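Local structure of 11S globulin (Wrightia tinctoria, 5WXU) at the interface of chains A and B. The protein binds the plant hormone auxin (indole-3-acetic acid) and, as an 11S legumin-type globulin, probably serves as a seed storage protein. Numbering follows the deposited sequence. Chains: chain A/B, 11S globulin.

The interface of chains A and B. Residues chain A 40, 45, 369-370, 392; chain B 198, 200, 221-223.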
loop_
_atom_site.group_PDB
_atom_site.type_symbol
_atom_site.label_atom_id
_atom_site.label_comp_id
_atom_site.label_asym_id
_atom_site.label_seq_id
_atom_site.Cartn_x
_atom_site.Cartn_y
_atom_site.Cartn_z
ATOM N N GLY A 40 -5.144 -22.877 -28.361
ATOM C CA GLY A 40 -5.781 -24.160 -28.585
ATOM C C GLY A 40 -6.458 -24.620 -27.317
ATOM O O GLY A 40 -6.985 -23.803 -26.560
ATOM N N ASP A 45 -11.015 -23.270 -22.424
ATOM C CA ASP A 45 -11.369 -23.169 -23.868
ATOM C C ASP A 45 -12.683 -23.907 -24.118
ATOM O O ASP A 45 -12.721 -25.020 -24.603
ATOM C CB ASP A 45 -10.265 -23.740 -24.757
ATOM C CG ASP A 45 -10.578 -23.537 -26.264
ATOM O OD1 ASP A 45 -11.430 -22.702 -26.576
ATOM O OD2 ASP A 45 -9.885 -24.177 -27.070
ATOM N N GLY A 369 -17.841 -16.941 -27.569
ATOM C CA GLY A 369 -16.490 -17.251 -27.196
ATOM C C GLY A 369 -15.513 -17.060 -28.324
ATOM O O GLY A 369 -15.580 -16.055 -28.988
ATOM N N SER A 370 -14.652 -18.065 -28.536
ATOM C CA SER A 370 -13.588 -18.036 -29.515
ATOM C C SER A 370 -13.965 -18.601 -30.897
ATOM O O SER A 370 -13.216 -18.424 -31.828
ATOM C CB SER A 370 -12.380 -18.791 -28.986
ATOM O OG SER A 370 -11.936 -18.198 -27.757
ATOM N N TYR A 392 -15.633 -13.780 -22.445
ATOM C CA TYR A 392 -16.777 -14.211 -23.271
ATOM C C TYR A 392 -17.829 -13.145 -23.297
ATOM O O TYR A 392 -18.193 -12.579 -22.272
ATOM C CB TYR A 392 -17.411 -15.534 -22.753
ATOM C CG TYR A 392 -16.612 -16.834 -23.033
ATOM C CD1 TYR A 392 -15.265 -16.947 -22.736
ATOM C CD2 TYR A 392 -17.213 -17.929 -23.607
ATOM C CE1 TYR A 392 -14.548 -18.135 -23.012
ATOM C CE2 TYR A 392 -16.498 -19.117 -23.890
ATOM C CZ TYR A 392 -15.175 -19.217 -23.583
ATOM O OH TYR A 392 -14.495 -20.366 -23.872
ATOM N N ARG B 198 -6.201 -15.663 -26.424
ATOM C CA ARG B 198 -7.395 -15.328 -27.153
ATOM C C ARG B 198 -7.291 -13.983 -27.765
ATOM O O ARG B 198 -6.801 -13.010 -27.133
ATOM C CB ARG B 198 -8.650 -15.287 -26.261
ATOM C CG ARG B 198 -9.249 -16.605 -25.860
ATOM C CD ARG B 198 -8.534 -17.281 -24.771
ATOM N NE ARG B 198 -9.276 -18.422 -24.200
ATOM C CZ ARG B 198 -8.675 -19.323 -23.481
ATOM N NH1 ARG B 198 -7.385 -19.231 -23.260
ATOM N NH2 ARG B 198 -9.339 -20.359 -23.004
ATOM N N TYR B 200 -9.938 -11.425 -29.492
ATOM C CA TYR B 200 -11.346 -11.188 -29.680
ATOM C C TYR B 200 -11.463 -9.887 -30.423
ATOM O O TYR B 200 -11.220 -8.849 -29.883
ATOM C CB TYR B 200 -12.113 -11.196 -28.344
ATOM C CG TYR B 200 -12.343 -12.626 -27.776
ATOM C CD1 TYR B 200 -11.795 -13.785 -28.394
ATOM C CD2 TYR B 200 -13.124 -12.836 -26.695
ATOM C CE1 TYR B 200 -11.982 -15.050 -27.860
ATOM C CE2 TYR B 200 -13.289 -14.098 -26.125
ATOM C CZ TYR B 200 -12.757 -15.215 -26.706
ATOM O OH TYR B 200 -13.010 -16.501 -26.173
ATOM N N LEU B 221 -7.125 -19.101 -31.274
ATOM C CA LEU B 221 -8.364 -18.598 -30.756
ATOM C C LEU B 221 -8.443 -17.161 -31.200
ATOM O O LEU B 221 -7.917 -16.272 -30.533
ATOM C CB LEU B 221 -8.374 -18.768 -29.233
ATOM C CG LEU B 221 -8.204 -20.204 -28.685
ATOM C CD1 LEU B 221 -8.123 -20.234 -27.137
ATOM C CD2 LEU B 221 -9.307 -21.139 -29.183
ATOM N N TRP B 222 -9.031 -16.937 -32.372
ATOM C CA TRP B 222 -9.024 -15.673 -33.031
ATOM C C TRP B 222 -10.375 -15.540 -33.705
ATOM O O TRP B 222 -10.716 -16.342 -34.562
ATOM C CB TRP B 222 -7.848 -15.648 -34.031
ATOM C CG TRP B 222 -7.573 -14.417 -34.758
ATOM C CD1 TRP B 222 -8.510 -13.574 -35.306
ATOM C CD2 TRP B 222 -6.278 -13.860 -35.116
ATOM N NE1 TRP B 222 -7.875 -12.529 -35.966
ATOM C CE2 TRP B 222 -6.519 -12.712 -35.911
ATOM C CE3 TRP B 222 -4.941 -14.283 -34.921
ATOM C CZ2 TRP B 222 -5.484 -11.892 -36.397
ATOM C CZ3 TRP B 222 -3.871 -13.463 -35.456
ATOM C CH2 TRP B 222 -4.170 -12.281 -36.168
ATOM N N ASN B 223 -11.162 -14.558 -33.339
ATOM C CA ASN B 223 -12.539 -14.562 -33.732
ATOM C C ASN B 223 -13.147 -13.151 -33.728
ATOM O O ASN B 223 -12.795 -12.309 -32.896
ATOM C CB ASN B 223 -13.236 -15.362 -32.580
ATOM C CG ASN B 223 -14.682 -15.655 -32.820
ATOM O OD1 ASN B 223 -15.051 -16.133 -33.912
ATOM N ND2 ASN B 223 -15.544 -15.408 -31.782
HETATM O O HOH W 1 -11.864 -19.112 -24.265
#
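A:Ser370 and B:Tyr200 meet through their hydroxyls at the tight centre of this patch. A:Ser370 OG and the phenol OH of B:Tyr200 share a short hydrogen bond of 2.6 Å; which hydroxyl donates is not seen. The serine oxygen lies at the edge of the tyrosine ring, in its plane. It gets there because OG stands anti to the carbonyl carbon (chi1 -59°). A:Gly369 O sits over one face of the same ring, nearer its rim than its centre. B:Asn223 rests its CB and CG against A:Ser370 O, and its amide ND2 gives a weak hydrogen bond of 2.9 Å to A:Gly369 O. B:Leu221 adds apolar packing, with B:Leu221 CD2 3.9 Å from A:Ser370 CB.

The side toward A:Asp45 and A:Tyr392 is looser and is bridged by a water. The carboxylate of A:Asp45 points at the methyl end of B:Leu221, tip to tip, and A:Asp45 OD1 lies 3.7 Å from B:Leu221 CD2. A:Asp45 OD1 and B:Arg198 NH2 stay 4.8 Å apart, so no salt bridge forms, though the opposite charges may still attract. The water lies in the guanidinium plane, 2.7 Å from B:Arg198 NE, and also bonds to A:Tyr392 OH at 2.9 Å. A phenylalanine in place of B:Tyr200 has no hydroxyl to offer, and A:Ser370 OG, without that partner, would probably be free to turn. The patch joins loops of one cupin-family subunit to strands 198-201 and 221-224 of the next, and is likely to contribute to holding subunits together in the hexamer.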